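Local coordinates for protein DsrH (Allochromatium vinosum, PDB 2HY5) that forms a hexameric complex with DsrE and DsrF and probably takes part in sulfur transfer during the oxidation of stored sulfur, at residues 9-13 and 43-47; 26-32 and 56-62. All coordinates share one frame; numbering follows the deposited sequence.

Contact 1: 9-13 and 43-47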
loop_
_atom_site.group_PDB
_atom_site.type_symbol
_atom_site.label_atom_id
_atom_site.label_comp_id
_atom_site.label_asym_id
_atom_site.label_seq_id
_atom_site.Cartn_x
_atom_site.Cartn_y
_atom_site.Cartn_z
ATOM N N LYS C 9 7.638 7.231 2.887
ATOM C CA LYS C 9 6.223 7.538 3.068
ATOM C C LYS C 9 5.990 8.893 3.715
ATOM O O LYS C 9 6.782 9.347 4.537
ATOM C CB LYS C 9 5.565 6.443 3.909
ATOM C CG LYS C 9 4.781 5.420 3.104
ATOM C CD LYS C 9 5.557 4.926 1.900
ATOM C CE LYS C 9 4.732 3.970 1.052
ATOM N NZ LYS C 9 3.514 4.586 0.465
ATOM N N SER C 10 4.886 9.526 3.335
ATOM C CA SER C 10 4.509 10.827 3.868
ATOM C C SER C 10 4.350 10.769 5.384
ATOM O O SER C 10 3.772 9.821 5.920
ATOM C CB SER C 10 3.189 11.281 3.241
ATOM O OG SER C 10 2.633 12.365 3.959
ATOM N N PRO C 11 4.867 11.782 6.094
ATOM C CA PRO C 11 4.772 11.835 7.553
ATOM C C PRO C 11 3.347 12.153 8.001
ATOM O O PRO C 11 3.010 12.013 9.173
ATOM C CB PRO C 11 5.763 12.938 7.916
ATOM C CG PRO C 11 5.647 13.868 6.752
ATOM C CD PRO C 11 5.655 12.916 5.575
ATOM N N PHE C 12 2.514 12.584 7.059
ATOM C CA PHE C 12 1.127 12.914 7.368
ATOM C C PHE C 12 0.247 11.711 7.067
ATOM O O PHE C 12 -0.877 11.600 7.561
ATOM C CB PHE C 12 0.671 14.105 6.524
ATOM C CG PHE C 12 1.666 15.231 6.480
ATOM C CD1 PHE C 12 2.355 15.521 5.308
ATOM C CD2 PHE C 12 1.941 15.979 7.620
ATOM C CE1 PHE C 12 3.308 16.537 5.271
ATOM C CE2 PHE C 12 2.896 17.000 7.594
ATOM C CZ PHE C 12 3.579 17.278 6.418
ATOM N N GLU C 13 0.781 10.807 6.255
ATOM C CA GLU C 13 0.072 9.605 5.840
ATOM C C GLU C 13 0.422 8.379 6.680
ATOM O O GLU C 13 -0.467 7.637 7.107
ATOM C CB GLU C 13 0.384 9.325 4.367
ATOM C CG GLU C 13 -0.267 8.075 3.802
ATOM C CD GLU C 13 -1.782 8.113 3.879
ATOM O OE1 GLU C 13 -2.428 7.186 3.350
ATOM O OE2 GLU C 13 -2.333 9.067 4.472
ATOM N N GLY C 43 7.682 24.722 7.300
ATOM C CA GLY C 43 6.308 25.136 7.523
ATOM C C GLY C 43 5.234 24.092 7.777
ATOM O O GLY C 43 4.086 24.456 8.036
ATOM N N THR C 44 5.576 22.809 7.714
ATOM C CA THR C 44 4.572 21.770 7.949
ATOM C C THR C 44 4.380 21.510 9.437
ATOM O O THR C 44 5.119 22.035 10.272
ATOM C CB THR C 44 4.952 20.433 7.299
ATOM O OG1 THR C 44 5.894 19.754 8.136
ATOM C CG2 THR C 44 5.555 20.653 5.919
ATOM N N ARG C 45 3.392 20.683 9.759
ATOM C CA ARG C 45 3.087 20.351 11.145
ATOM C C ARG C 45 4.169 19.482 11.792
ATOM O O ARG C 45 4.170 19.294 13.008
ATOM C CB ARG C 45 1.737 19.632 11.221
ATOM C CG ARG C 45 1.133 19.594 12.613
ATOM C CD ARG C 45 -0.116 18.727 12.659
ATOM N NE ARG C 45 0.181 17.334 12.339
ATOM C CZ ARG C 45 -0.104 16.752 11.179
ATOM N NH1 ARG C 45 -0.701 17.440 10.218
ATOM N NH2 ARG C 45 0.212 15.480 10.977
ATOM N N VAL C 46 5.087 18.948 10.988
ATOM C CA VAL C 46 6.148 18.111 11.538
ATOM C C VAL C 46 7.518 18.775 11.516
ATOM O O VAL C 46 8.513 18.146 11.861
ATOM C CB VAL C 46 6.254 16.747 10.801
ATOM C CG1 VAL C 46 4.922 16.020 10.860
ATOM C CG2 VAL C 46 6.696 16.956 9.363
ATOM N N GLU C 47 7.572 20.043 11.120
ATOM C CA GLU C 47 8.845 20.760 11.067
ATOM C C GLU C 47 9.573 20.727 12.412
ATOM O O GLU C 47 10.784 20.526 12.466
ATOM C CB GLU C 47 8.635 22.219 10.647
ATOM C CG GLU C 47 9.941 22.992 10.488
ATOM C CD GLU C 47 9.741 24.484 10.293
ATOM O OE1 GLU C 47 8.993 24.877 9.377
ATOM O OE2 GLU C 47 10.341 25.269 11.058
#

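Contact 2: 26-32 and 56-62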
loop_
_atom_site.group_PDB
_atom_site.type_symbol
_atom_site.label_atom_id
_atom_site.label_comp_id
_atom_site.label_asym_id
_atom_site.label_seq_id
_atom_site.Cartn_x
_atom_site.Cartn_y
_atom_site.Cartn_z
ATOM N N GLU C 26 22.478 8.843 17.466
ATOM C CA GLU C 26 23.454 9.893 17.189
ATOM C C GLU C 26 24.440 9.480 16.104
ATOM O O GLU C 26 25.066 8.428 16.200
ATOM C CB GLU C 26 24.223 10.228 18.472
ATOM C CG GLU C 26 25.435 11.133 18.281
ATOM C CD GLU C 26 25.062 12.591 18.108
ATOM O OE1 GLU C 26 24.446 13.157 19.034
ATOM O OE2 GLU C 26 25.390 13.172 17.052
ATOM N N GLY C 27 24.577 10.314 15.078
ATOM C CA GLY C 27 25.513 10.021 14.009
ATOM C C GLY C 27 24.920 9.313 12.807
ATOM O O GLY C 27 25.550 9.244 11.749
ATOM N N ALA C 28 23.710 8.785 12.959
ATOM C CA ALA C 28 23.057 8.078 11.864
ATOM C C ALA C 28 22.567 9.056 10.805
ATOM O O ALA C 28 22.459 10.260 11.048
ATOM C CB ALA C 28 21.887 7.258 12.397
ATOM N N SER C 29 22.275 8.532 9.621
ATOM C CA SER C 29 21.779 9.359 8.536
ATOM C C SER C 29 20.381 8.904 8.155
ATOM O O SER C 29 20.041 7.730 8.289
ATOM C CB SER C 29 22.704 9.262 7.323
ATOM O OG SER C 29 23.980 9.801 7.614
ATOM N N VAL C 30 19.571 9.847 7.693
ATOM C CA VAL C 30 18.213 9.551 7.278
ATOM C C VAL C 30 17.981 10.179 5.913
ATOM O O VAL C 30 18.262 11.362 5.704
ATOM C CB VAL C 30 17.173 10.126 8.272
ATOM C CG1 VAL C 30 15.770 9.800 7.797
ATOM C CG2 VAL C 30 17.396 9.553 9.663
ATOM N N LEU C 31 17.487 9.378 4.974
ATOM C CA LEU C 31 17.199 9.871 3.638
ATOM C C LEU C 31 15.714 9.798 3.373
ATOM O O LEU C 31 15.088 8.743 3.528
ATOM C CB LEU C 31 17.924 9.055 2.564
ATOM C CG LEU C 31 17.488 9.434 1.139
ATOM C CD1 LEU C 31 17.993 10.835 0.795
ATOM C CD2 LEU C 31 18.022 8.426 0.145
ATOM N N LEU C 32 15.161 10.930 2.965
ATOM C CA LEU C 32 13.750 11.033 2.647
ATOM C C LEU C 32 13.624 10.989 1.132
ATOM O O LEU C 32 14.236 11.796 0.435
ATOM C CB LEU C 32 13.206 12.362 3.163
ATOM C CG LEU C 32 13.408 12.629 4.658
ATOM C CD1 LEU C 32 13.045 14.084 4.978
ATOM C CD2 LEU C 32 12.554 11.658 5.464
ATOM N N LYS C 56 20.868 15.586 16.186
ATOM C CA LYS C 56 21.707 14.409 16.388
ATOM C C LYS C 56 21.878 13.536 15.152
ATOM O O LYS C 56 22.741 12.661 15.123
ATOM C CB LYS C 56 21.171 13.560 17.550
ATOM C CG LYS C 56 19.997 12.636 17.230
ATOM C CD LYS C 56 18.736 13.390 16.845
ATOM C CE LYS C 56 17.493 12.568 17.173
ATOM N NZ LYS C 56 17.564 11.170 16.659
ATOM N N LEU C 57 21.064 13.779 14.131
ATOM C CA LEU C 57 21.126 12.997 12.900
ATOM C C LEU C 57 21.462 13.867 11.697
ATOM O O LEU C 57 21.269 15.080 11.728
ATOM C CB LEU C 57 19.772 12.335 12.627
ATOM C CG LEU C 57 19.111 11.492 13.717
ATOM C CD1 LEU C 57 17.711 11.102 13.250
ATOM C CD2 LEU C 57 19.954 10.257 14.017
ATOM N N LYS C 58 21.966 13.235 10.637
ATOM C CA LYS C 58 22.265 13.928 9.390
ATOM C C LYS C 58 21.072 13.594 8.495
ATOM O O LYS C 58 20.832 12.424 8.196
ATOM C CB LYS C 58 23.546 13.383 8.752
ATOM C CG LYS C 58 24.783 13.493 9.625
ATOM C CD LYS C 58 25.992 12.893 8.919
ATOM C CE LYS C 58 27.248 13.013 9.764
ATOM N NZ LYS C 58 28.451 12.511 9.040
ATOM N N LEU C 59 20.320 14.608 8.085
ATOM C CA LEU C 59 19.142 14.382 7.249
ATOM C C LEU C 59 19.395 14.767 5.797
ATOM O O LEU C 59 20.028 15.788 5.511
ATOM C CB LEU C 59 17.954 15.192 7.777
ATOM C CG LEU C 59 17.547 15.023 9.242
ATOM C CD1 LEU C 59 16.293 15.852 9.504
ATOM C CD2 LEU C 59 17.295 13.556 9.557
ATOM N N TYR C 60 18.886 13.941 4.887
ATOM C CA TYR C 60 19.031 14.165 3.453
ATOM C C TYR C 60 17.675 13.991 2.791
ATOM O O TYR C 60 16.828 13.255 3.293
ATOM C CB TYR C 60 19.995 13.148 2.839
ATOM C CG TYR C 60 21.371 13.151 3.448
ATOM C CD1 TYR C 60 21.617 12.519 4.667
ATOM C CD2 TYR C 60 22.425 13.806 2.817
ATOM C CE1 TYR C 60 22.887 12.540 5.241
ATOM C CE2 TYR C 60 23.699 13.834 3.385
ATOM C CZ TYR C 60 23.919 13.202 4.595
ATOM O OH TYR C 60 25.170 13.253 5.166
ATOM N N VAL C 61 17.478 14.668 1.668
ATOM C CA VAL C 61 16.227 14.563 0.934
ATOM C C VAL C 61 16.579 14.383 -0.536
ATOM O O VAL C 61 17.513 15.008 -1.029
ATOM C CB VAL C 61 15.354 15.832 1.137
ATOM C CG1 VAL C 61 16.066 17.065 0.607
ATOM C CG2 VAL C 61 14.013 15.655 0.449
ATOM N N LEU C 62 15.843 13.521 -1.234
ATOM C CA LEU C 62 16.129 13.267 -2.644
ATOM C C LEU C 62 15.557 14.365 -3.540
ATOM O O LEU C 62 14.343 14.499 -3.688
ATOM C CB LEU C 62 15.578 11.893 -3.050
ATOM C CG LEU C 62 16.008 11.370 -4.422
ATOM C CD1 LEU C 62 17.521 11.169 -4.476
ATOM C CD2 LEU C 62 15.296 10.057 -4.687
HETATM O O HOH W 1 26.083 11.175 6.274
#

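Contact 1: 9-13 and 43-47
Two loops that each follow a strand of the parallel sheet and lead into a helix meet where Phe12 runs into the type I beta turn Thr44-Glu47. The ring touches this turn mainly with its rim: Phe12 CZ lies 3.6 Å from Thr44 CB, which with OG1 meets the ring near its plane, while Phe12 CD2 is 3.8 Å from Arg45 NH2. The guanidinium plane is turned 69° from that of the ring. In Arg45, CG anti to the backbone N (chi1 -163°) and a bend at chi3 bring the guanidinium to the ring edge, the two side chains passing in opposite directions. Val46 CG1 comes obliquely to Phe12 CE2 at 4.0 Å, and Val46 CG2 is 4.2 Å from Pro11 CG. That same Pro11 CG sits over the ring centre, 3.8 Å above its plane, backing one face. No hydrogen bond joins the loops; each is shaped by an ST turn, Ser10 OG accepting from Phe12 N at 3.1 Å and Thr44 OG1 from Val46 N at 3.1 Å. Ser10 OG also hydrogen-bonds Asp46 OD2 of the DsrF chain, whose Arg90 packs on Phe12 and Thr44, so the contact borders a subunit interface. Within the chain, Tyr38 and Ala39 add to the packing; loop 9-13 links strand 3-7 to helix 16-23, and loop 43-47 links strand 29-32 to helix 47-53.

Contact 2: 26-32 and 56-62
Strands 29-32 and 58-62 run parallel, the axes of these short segments approaching to 4.5 Å and diverging by 20°, and their backbones are laced by a ladder of hydrogen bonds. Val30 sits between Lys58 and Tyr60, its N bonding Lys58 O at 2.9 Å and its O receiving Tyr60 N at 2.8 Å; Leu32 is used likewise by Tyr60 and Leu62. The tight part is apolar: Val30 CB lies 3.7 Å from Leu59 CD2, the two side chains side by side and pointing the same way, and Val30 CG2 meets Leu57 CD1 at 3.9 Å. On the face carrying Ser29 and Leu31, Leu31 CD1 is 3.7 Å from Tyr60 CB. With CG opposite the carbonyl carbon (chi1 -58°), the Tyr60 ring leans back along the strand toward Ser29, and a water bridges Ser29 OG, at 2.8 Å, and Tyr60 OH, at a very short 2.5 Å. The looser end is polar and more exposed. There Gly27 N bonds Lys56 O, Glu26 brings OE1 against Lys56 CB, and the Lys58 side chain extends away. Strands 3-7 and 81-83 flank the pair. With helix 47-53 between its strands, this is the beta-alpha-beta crossover of a parallel alpha/beta sheet.

Overall arrangement
Contacts 1 and 2 alternate along the chain, and both involve the connections around strand 29-32: contact 2 pairs it with strand 58-62, while contact 1 tethers the loop that leaves it to the loop after strand 3-7. Their centres are 16 Å apart and their nearest atoms about 6 Å, without touching. Both are mostly buried. Contact 2 lies nearer the middle of the chain and depends on backbone hydrogen bonds with apolar side chains on the sheet; no other subunit reaches it. Contact 1 is smaller and farther from the centre, at the border with DsrF, and its loops meet through side-chain packing alone, most of its hydrogen bonds shaping each loop or reaching DsrF.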